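Local coordinates for mandelate racemase / muconate lactonizing enzyme family protein (Agrobacterium tumefaciens, PDB 4DXK) that probably catalyses a racemase- or lyase-type reaction as a metal-binding member of the mandelate racemase subgroup of the enolase superfamily, at residues A[105-110]-A[333-338]; A[98-103]-A[372-377]; A[271-276]-A[301-306]. All coordinates share one frame; numbering follows the deposited sequence.

Interaction 1 (A[105-110]-A[333-338])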
loop_
_atom_site.group_PDB
_atom_site.type_symbol
_atom_site.label_atom_id
_atom_site.label_comp_id
_atom_site.label_asym_id
_atom_site.label_seq_id
_atom_site.Cartn_x
_atom_site.Cartn_y
_atom_site.Cartn_z
ATOM N N GLN A 105 25.715 23.694 -24.208
ATOM C CA GLN A 105 24.861 23.873 -25.374
ATOM C C GLN A 105 24.357 22.532 -25.900
ATOM O O GLN A 105 23.169 22.370 -26.185
ATOM C CB GLN A 105 25.582 24.633 -26.487
ATOM C CG GLN A 105 24.696 24.807 -27.717
ATOM C CD GLN A 105 23.429 25.582 -27.396
ATOM O OE1 GLN A 105 23.498 26.702 -26.910
ATOM N NE2 GLN A 105 22.277 24.980 -27.649
ATOM N N LEU A 106 25.253 21.564 -26.020
ATOM C CA LEU A 106 24.887 20.263 -26.549
ATOM C C LEU A 106 23.900 19.537 -25.646
ATOM O O LEU A 106 23.156 18.688 -26.121
ATOM C CB LEU A 106 26.136 19.412 -26.802
ATOM C CG LEU A 106 27.082 19.962 -27.870
ATOM C CD1 LEU A 106 28.241 19.001 -28.039
ATOM C CD2 LEU A 106 26.355 20.190 -29.195
ATOM N N LEU A 107 23.889 19.857 -24.354
ATOM C CA LEU A 107 22.911 19.279 -23.438
ATOM C C LEU A 107 21.494 19.831 -23.624
ATOM O O LEU A 107 20.535 19.240 -23.115
ATOM C CB LEU A 107 23.353 19.462 -21.981
ATOM C CG LEU A 107 24.640 18.747 -21.583
ATOM C CD1 LEU A 107 25.069 19.185 -20.195
ATOM C CD2 LEU A 107 24.488 17.240 -21.659
ATOM N N GLY A 108 21.353 20.948 -24.332
ATOM C CA GLY A 108 20.065 21.609 -24.503
ATOM C C GLY A 108 20.082 23.106 -24.259
ATOM O O GLY A 108 19.027 23.761 -24.266
ATOM N N GLY A 109 21.266 23.674 -24.060
ATOM C CA GLY A 109 21.406 25.113 -23.980
ATOM C C GLY A 109 21.798 25.642 -22.616
ATOM O O GLY A 109 21.641 24.952 -21.604
ATOM N N PHE A 110 22.313 26.863 -22.588
ATOM C CA PHE A 110 22.625 27.541 -21.332
ATOM C C PHE A 110 21.347 28.084 -20.713
ATOM O O PHE A 110 20.935 29.215 -21.010
ATOM C CB PHE A 110 23.583 28.705 -21.578
ATOM C CG PHE A 110 24.992 28.291 -21.890
ATOM C CD1 PHE A 110 25.371 27.965 -23.191
ATOM C CD2 PHE A 110 25.953 28.272 -20.889
ATOM C CE1 PHE A 110 26.685 27.605 -23.480
ATOM C CE2 PHE A 110 27.267 27.904 -21.164
ATOM C CZ PHE A 110 27.637 27.572 -22.464
ATOM N N SER A 333 25.213 21.861 -14.801
ATOM C CA SER A 333 24.497 22.785 -13.933
ATOM C C SER A 333 24.020 24.045 -14.644
ATOM O O SER A 333 23.065 24.660 -14.192
ATOM C CB SER A 333 25.365 23.158 -12.735
ATOM O OG SER A 333 25.507 22.047 -11.871
ATOM N N LEU A 334 24.679 24.451 -15.728
ATOM C CA LEU A 334 24.199 25.601 -16.487
ATOM C C LEU A 334 23.053 25.208 -17.409
ATOM O O LEU A 334 22.213 26.035 -17.757
ATOM C CB LEU A 334 25.328 26.256 -17.290
ATOM C CG LEU A 334 26.475 26.813 -16.444
ATOM C CD1 LEU A 334 27.424 27.591 -17.338
ATOM C CD2 LEU A 334 26.012 27.688 -15.300
ATOM N N ASN A 335 23.009 23.945 -17.815
ATOM C CA ASN A 335 21.929 23.475 -18.667
ATOM C C ASN A 335 20.668 23.047 -17.910
ATOM O O ASN A 335 19.563 23.446 -18.255
ATOM C CB ASN A 335 22.376 22.309 -19.548
ATOM C CG ASN A 335 21.205 21.594 -20.152
ATOM O OD1 ASN A 335 20.808 20.516 -19.675
ATOM N ND2 ASN A 335 20.588 22.209 -21.144
ATOM N N ALA A 336 20.822 22.197 -16.902
ATOM C CA ALA A 336 19.659 21.557 -16.293
ATOM C C ALA A 336 18.798 22.592 -15.590
ATOM O O ALA A 336 19.268 23.252 -14.677
ATOM C CB ALA A 336 20.096 20.488 -15.319
ATOM N N PRO A 337 17.525 22.738 -15.994
ATOM C CA PRO A 337 16.717 23.773 -15.343
ATOM C C PRO A 337 16.595 23.595 -13.834
ATOM O O PRO A 337 16.483 24.583 -13.108
ATOM C CB PRO A 337 15.357 23.645 -16.041
ATOM C CG PRO A 337 15.730 23.191 -17.423
ATOM C CD PRO A 337 16.855 22.196 -17.192
ATOM N N ASN A 338 16.671 22.359 -13.353
ATOM C CA ASN A 338 16.545 22.085 -11.923
ATOM C C ASN A 338 17.879 21.980 -11.189
ATOM O O ASN A 338 17.907 21.507 -10.061
ATOM C CB ASN A 338 15.711 20.821 -11.669
ATOM C CG ASN A 338 16.371 19.574 -12.199
ATOM O OD1 ASN A 338 17.086 19.629 -13.203
ATOM N ND2 ASN A 338 16.135 18.440 -11.543
#
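Asn-335 reaches from the last turn of helix 323-335 to the backbone of Gly-109 with the nitrogen end of its amide. ND2 donates to Gly-109 O at 3.0 Å with an N-H...O angle of 162°; the nitrogen lies in the plane of that carbonyl, on a lone pair, and the oxygen lies close to the plane of the Asn-335 amide. The same oxygen receives a CA-H...O contact from Asn-335 CA at 3.3 Å, which makes it the focus of both the main chain and the side chain of one residue. With CG anti to the backbone N (chi1 165°), the amide turns toward the glycine turn, where Leu-107 CB packs 3.5 Å from Asn-335 CG and also borders OD1. An apolar methylene thus backs a buried amide. On the other flank the Phe-110 ring meets Leu-334 at its rim: CD1 of the leucine sits near the ring plane, 3.8 Å from Phe-110 CE2.

The turn owes its shape to Gly-108, whose phi of 132° would press any side chain against the preceding carbonyl. Its N bonds to Gln-105 O at 3.0 Å in a Schellman motif, and Gly-109, again with positive phi, presents its carbonyl to Asn-335. Further out, Arg-112 bonds the carbonyls of Ser-333, Ala-336 and Pro-337, gathering the outgoing end of helix 323-335, while Ser-111 OG is bonded to Asn-335 O. Asn-335 ND2 is also bonded to Asp-62 OD2 of the second subunit, so the amide nitrogen serves two partners and the contact lies beside a subunit interface. Two helix termini meet here, the Schellman end that follows helix 103-106 and the close of helix 323-335, at the junction of capping and barrel domains in the enolase-superfamily fold.

Interaction 2 (A[98-103]-A[372-377]); sequences ATNQPI and PGAGLG
Ile-103 and Gly-375 meet through backbone and side chain together. Ile-103 N donates to Gly-375 O at 3.0 Å, and Gly-375 N donates to Gln-101 O at 2.8 Å with an angle of 167° at the hydrogen. Both bonds are nearly straight at the hydrogen, yet each donor stands above the plane of its carbonyl and not on a lone pair.

The side chain of Ile-103 then extends the contact. CG1 lies anti to the carbonyl carbon (chi1 -72°) and the chain runs on extended, which lays CD1 along the turn, 3.7 Å from Leu-376 N. The same methyl meets Leu-376 CD2 tip to tip at 3.8 Å. The main-chain N of Leu-376 is bonded to Asp-93 OD1 and its O to His-331 NE2, fixing the residue from two helices.

Beyond the bridge, Ala-374 CB rests 3.8 Å from Asn-100 CA. The Asn-100 amide starts away from the turn, yet CG anti to the backbone N (chi1 -162°) carries OD1 back to 3.9 Å from that methyl, at the solvent-facing border. The Pro-102 ring lies alongside Gly-373, CG being 3.6 Å from Gly-373 O.

Each segment is itself sharply turned. Asn-100 takes positive phi in a Schellman motif closing helix 79-99, and Pro-102 is the N-cap of the short helix 103-106. Opposite it, Ala-374 to Gly-377 form a type II' turn, with glycine in its second position, as positive phi there favours; the closing bond is weak. A single beta bridge between Pro-102 and Gly-375 thus joins the linker between two N-terminal helices to a type II' turn in the C-terminal part of this enolase-superfamily chain.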
loop_
_atom_site.group_PDB
_atom_site.type_symbol
_atom_site.label_atom_id
_atom_site.label_comp_id
_atom_site.label_asym_id
_atom_site.label_seq_id
_atom_site.Cartn_x
_atom_site.Cartn_y
_atom_site.Cartn_z
ATOM N N ALA A 98 33.858 18.860 -32.061
ATOM C CA ALA A 98 33.454 18.571 -33.440
ATOM C C ALA A 98 32.420 19.568 -33.947
ATOM O O ALA A 98 32.337 19.833 -35.150
ATOM C CB ALA A 98 32.909 17.152 -33.550
ATOM N N THR A 99 31.620 20.107 -33.034
ATOM C CA THR A 99 30.537 21.018 -33.399
ATOM C C THR A 99 30.837 22.468 -33.057
ATOM O O THR A 99 30.000 23.340 -33.302
ATOM C CB THR A 99 29.219 20.640 -32.701
ATOM O OG1 THR A 99 29.400 20.634 -31.274
ATOM C CG2 THR A 99 28.742 19.271 -33.167
ATOM N N ASN A 100 32.012 22.718 -32.483
ATOM C CA ASN A 100 32.372 24.043 -31.983
ATOM C C ASN A 100 31.351 24.586 -30.980
ATOM O O ASN A 100 31.016 25.775 -31.002
ATOM C CB ASN A 100 32.597 25.027 -33.134
ATOM C CG ASN A 100 33.365 26.251 -32.700
ATOM O OD1 ASN A 100 34.190 26.188 -31.795
ATOM N ND2 ASN A 100 33.092 27.380 -33.342
ATOM N N GLN A 101 30.872 23.716 -30.091
ATOM C CA GLN A 101 29.881 24.097 -29.086
ATOM C C GLN A 101 30.322 23.690 -27.695
ATOM O O GLN A 101 30.877 22.604 -27.506
ATOM C CB GLN A 101 28.534 23.429 -29.378
ATOM C CG GLN A 101 27.868 23.937 -30.648
ATOM C CD GLN A 101 27.458 25.395 -30.553
ATOM O OE1 GLN A 101 27.226 25.926 -29.473
ATOM N NE2 GLN A 101 27.387 26.064 -31.705
ATOM N N PRO A 102 30.068 24.545 -26.700
ATOM C CA PRO A 102 30.268 24.088 -25.319
ATOM C C PRO A 102 29.355 22.918 -24.970
ATOM O O PRO A 102 28.248 22.811 -25.513
ATOM C CB PRO A 102 29.857 25.310 -24.486
ATOM C CG PRO A 102 29.958 26.485 -25.443
ATOM C CD PRO A 102 29.525 25.911 -26.764
ATOM N N ILE A 103 29.798 22.059 -24.064
ATOM C CA ILE A 103 28.947 20.958 -23.615
ATOM C C ILE A 103 27.559 21.424 -23.147
ATOM O O ILE A 103 26.557 20.792 -23.481
ATOM C CB ILE A 103 29.654 20.073 -22.564
ATOM C CG1 ILE A 103 30.758 19.251 -23.238
ATOM C CG2 ILE A 103 28.667 19.154 -21.845
ATOM C CD1 ILE A 103 31.723 18.603 -22.269
ATOM N N PRO A 372 35.517 29.373 -21.290
ATOM C CA PRO A 372 34.994 29.524 -22.654
ATOM C C PRO A 372 35.525 28.460 -23.614
ATOM O O PRO A 372 36.590 27.873 -23.394
ATOM C CB PRO A 372 35.516 30.903 -23.073
ATOM C CG PRO A 372 36.791 31.055 -22.296
ATOM C CD PRO A 372 36.496 30.421 -20.953
ATOM N N GLY A 373 34.774 28.216 -24.681
ATOM C CA GLY A 373 35.248 27.346 -25.736
ATOM C C GLY A 373 34.430 26.089 -25.928
ATOM O O GLY A 373 33.502 25.789 -25.173
ATOM N N ALA A 374 34.796 25.341 -26.957
ATOM C CA ALA A 374 34.067 24.146 -27.352
ATOM C C ALA A 374 34.351 22.981 -26.408
ATOM O O ALA A 374 35.424 22.891 -25.799
ATOM C CB ALA A 374 34.435 23.780 -28.775
ATOM N N GLY A 375 33.391 22.068 -26.292
ATOM C CA GLY A 375 33.545 20.929 -25.405
ATOM C C GLY A 375 33.573 21.387 -23.958
ATOM O O GLY A 375 32.734 22.193 -23.534
ATOM N N LEU A 376 34.537 20.869 -23.199
ATOM C CA LEU A 376 34.734 21.289 -21.811
ATOM C C LEU A 376 35.191 22.732 -21.710
ATOM O O LEU A 376 34.852 23.430 -20.754
ATOM C CB LEU A 376 35.808 20.426 -21.143
ATOM C CG LEU A 376 35.510 18.950 -20.922
ATOM C CD1 LEU A 376 36.815 18.184 -20.683
ATOM C CD2 LEU A 376 34.561 18.784 -19.737
ATOM N N GLY A 377 36.006 23.157 -22.673
ATOM C CA GLY A 377 36.714 24.426 -22.577
ATOM C C GLY A 377 38.051 24.297 -21.854
ATOM O O GLY A 377 38.587 25.286 -21.344
#

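Interaction 3 (A[271-276]-A[301-306])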
loop_
_atom_site.group_PDB
_atom_site.type_symbol
_atom_site.label_atom_id
_atom_site.label_comp_id
_atom_site.label_asym_id
_atom_site.label_seq_id
_atom_site.Cartn_x
_atom_site.Cartn_y
_atom_site.Cartn_z
ATOM N N GLY A 271 24.811 4.933 -8.706
ATOM C CA GLY A 271 25.106 4.934 -10.128
ATOM C C GLY A 271 23.962 4.492 -11.023
ATOM O O GLY A 271 23.240 3.544 -10.702
ATOM N N SER A 272 23.830 5.208 -12.136
ATOM C CA SER A 272 22.886 4.931 -13.231
ATOM C C SER A 272 21.495 5.458 -12.912
ATOM O O SER A 272 21.089 5.592 -11.748
ATOM C CB SER A 272 22.806 3.442 -13.607
ATOM O OG SER A 272 21.844 2.758 -12.811
ATOM N N ARG A 273 20.727 5.723 -13.954
ATOM C CA ARG A 273 19.398 6.235 -13.709
ATOM C C ARG A 273 18.511 5.243 -12.968
ATOM O O ARG A 273 17.539 5.650 -12.334
ATOM C CB ARG A 273 18.768 6.728 -15.001
ATOM C CG ARG A 273 18.143 5.680 -15.816
ATOM C CD ARG A 273 17.855 6.262 -17.204
ATOM N NE ARG A 273 19.017 6.082 -18.067
ATOM C CZ ARG A 273 18.943 5.884 -19.372
ATOM N NH1 ARG A 273 17.772 5.947 -19.996
ATOM N NH2 ARG A 273 20.048 5.645 -20.045
ATOM N N TRP A 274 18.847 3.956 -13.028
ATOM C CA TRP A 274 18.057 2.937 -12.349
ATOM C C TRP A 274 18.166 3.052 -10.830
ATOM O O TRP A 274 17.175 2.848 -10.114
ATOM C CB TRP A 274 18.415 1.531 -12.871
ATOM C CG TRP A 274 17.939 1.373 -14.289
ATOM C CD1 TRP A 274 16.732 0.882 -14.692
ATOM C CD2 TRP A 274 18.622 1.784 -15.483
ATOM N NE1 TRP A 274 16.626 0.952 -16.056
ATOM C CE2 TRP A 274 17.768 1.508 -16.567
ATOM C CE3 TRP A 274 19.872 2.353 -15.743
ATOM C CZ2 TRP A 274 18.127 1.776 -17.893
ATOM C CZ3 TRP A 274 20.227 2.625 -17.058
ATOM C CH2 TRP A 274 19.358 2.328 -18.118
ATOM N N ALA A 275 19.342 3.405 -10.324
ATOM C CA ALA A 275 19.473 3.664 -8.891
ATOM C C ALA A 275 18.645 4.871 -8.473
ATOM O O ALA A 275 18.068 4.900 -7.385
ATOM C CB ALA A 275 20.937 3.860 -8.495
ATOM N N PHE A 276 18.586 5.870 -9.347
ATOM C CA PHE A 276 17.824 7.075 -9.046
ATOM C C PHE A 276 16.322 6.863 -9.185
ATOM O O PHE A 276 15.550 7.453 -8.430
ATOM C CB PHE A 276 18.369 8.280 -9.827
ATOM C CG PHE A 276 19.684 8.742 -9.287
ATOM C CD1 PHE A 276 19.734 9.665 -8.263
ATOM C CD2 PHE A 276 20.874 8.182 -9.730
ATOM C CE1 PHE A 276 20.952 10.061 -7.718
ATOM C CE2 PHE A 276 22.099 8.576 -9.184
ATOM C CZ PHE A 276 22.138 9.510 -8.180
ATOM N N ALA A 301 23.897 11.245 -16.119
ATOM C CA ALA A 301 23.596 12.387 -15.267
ATOM C C ALA A 301 22.521 13.288 -15.848
ATOM O O ALA A 301 21.652 13.772 -15.120
ATOM C CB ALA A 301 24.849 13.176 -14.967
ATOM N N ARG A 302 22.572 13.536 -17.155
ATOM C CA ARG A 302 21.603 14.440 -17.756
ATOM C C ARG A 302 20.195 13.848 -17.665
ATOM O O ARG A 302 19.202 14.571 -17.532
ATOM C CB ARG A 302 21.990 14.801 -19.210
ATOM C CG ARG A 302 21.791 13.711 -20.247
ATOM C CD ARG A 302 22.615 14.006 -21.491
ATOM N NE ARG A 302 22.416 13.077 -22.592
ATOM C CZ ARG A 302 21.857 13.407 -23.751
ATOM N NH1 ARG A 302 21.385 14.636 -23.951
ATOM N NH2 ARG A 302 21.756 12.500 -24.711
ATOM N N LYS A 303 20.108 12.530 -17.758
ATOM C CA LYS A 303 18.826 11.844 -17.717
ATOM C C LYS A 303 18.321 11.762 -16.275
ATOM O O LYS A 303 17.120 11.876 -16.023
ATOM C CB LYS A 303 18.962 10.462 -18.364
ATOM C CG LYS A 303 19.377 10.567 -19.831
ATOM C CD LYS A 303 19.823 9.253 -20.444
ATOM C CE LYS A 303 20.469 9.525 -21.806
ATOM N NZ LYS A 303 20.936 8.257 -22.434
ATOM N N ILE A 304 19.229 11.561 -15.327
ATOM C CA ILE A 304 18.863 11.621 -13.912
ATOM C C ILE A 304 18.292 12.993 -13.566
ATOM O O ILE A 304 17.276 13.107 -12.871
ATOM C CB ILE A 304 20.076 11.292 -13.017
ATOM C CG1 ILE A 304 20.455 9.812 -13.162
ATOM C CG2 ILE A 304 19.786 11.629 -11.559
ATOM C CD1 ILE A 304 21.891 9.497 -12.781
ATOM N N ALA A 305 18.927 14.039 -14.074
ATOM C CA ALA A 305 18.460 15.390 -13.788
ATOM C C ALA A 305 17.044 15.653 -14.297
ATOM O O ALA A 305 16.212 16.216 -13.581
ATOM C CB ALA A 305 19.426 16.420 -14.351
ATOM N N SER A 306 16.758 15.259 -15.533
ATOM C CA SER A 306 15.437 15.544 -16.092
ATOM C C SER A 306 14.348 14.718 -15.417
ATOM O O SER A 306 13.201 15.159 -15.323
ATOM C CB SER A 306 15.410 15.353 -17.616
ATOM O OG SER A 306 15.721 14.022 -17.996
HETATM O O HOH W 1 19.937 5.617 -22.969
#
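A water molecule accepts from both Arg-273 NH2 and Lys-303 NZ, at 2.9 Å from each, and so links two cations whose nitrogens lie only 3.6 Å apart. Acidic partners offset the like charges: Glu-300 forms a salt bridge with Arg-273 NH2, Asp-62 another with Lys-303 NZ. Arg-273 NH1 forms a further salt bridge with Glu-309 of the second subunit.

The guanidinium is sandwiched. Lys-303 CD sits over its centre, 3.6 Å from Arg-273 CZ, and Trp-274 CH2 covers the opposite face near the rim, with the water at the edge. Arg-273 gets there with CG between the backbone N and the carbonyl carbon (chi1 83°) and a bend at chi3.

Next to this polar layer Ile-304 packs between the helices. Its CG2 lies over one face of the Phe-276 ring in a CH-pi contact, 4.0 Å from the centroid, while Ile-304 CD1 approaches Phe-276 CD2 to 3.5 Å. The axes of segments 272-276 and 301-306 run roughly parallel, 9.3 Å apart at closest approach and crossing at -25°, as neighbouring helices do around this barrel. Apolar packing thus joins the helices directly and the water bridges them, whereas the paired cations probably depend on that water and the carboxylates to remain so close.

How the interactions relate
Along the chain the three contacts are nested: interaction 3 lies inside the loop closed by interaction 1, which lies inside that closed by interaction 2. Interactions 1 and 2 are neighbours, their centres about 13 Å apart, because helix 103-106 directly follows helix 79-99; Phe-110 packs on Pro-102, and Leu-106 on Thr-99 and Gln-101. The centre of interaction 3 is about 15 Å from that of interaction 1, which it meets where Leu-107 packs on Arg-302 and Asn-338 ND2 probably bonds Ala-305 O. Interactions 2 and 3 do not touch, their centres being about 23 Å apart. Interactions 1 and 2 tie the end of the N-terminal capping part to C-terminal segments, while interaction 3 joins two neighbouring helices of the barrel, and all three touch the second subunit.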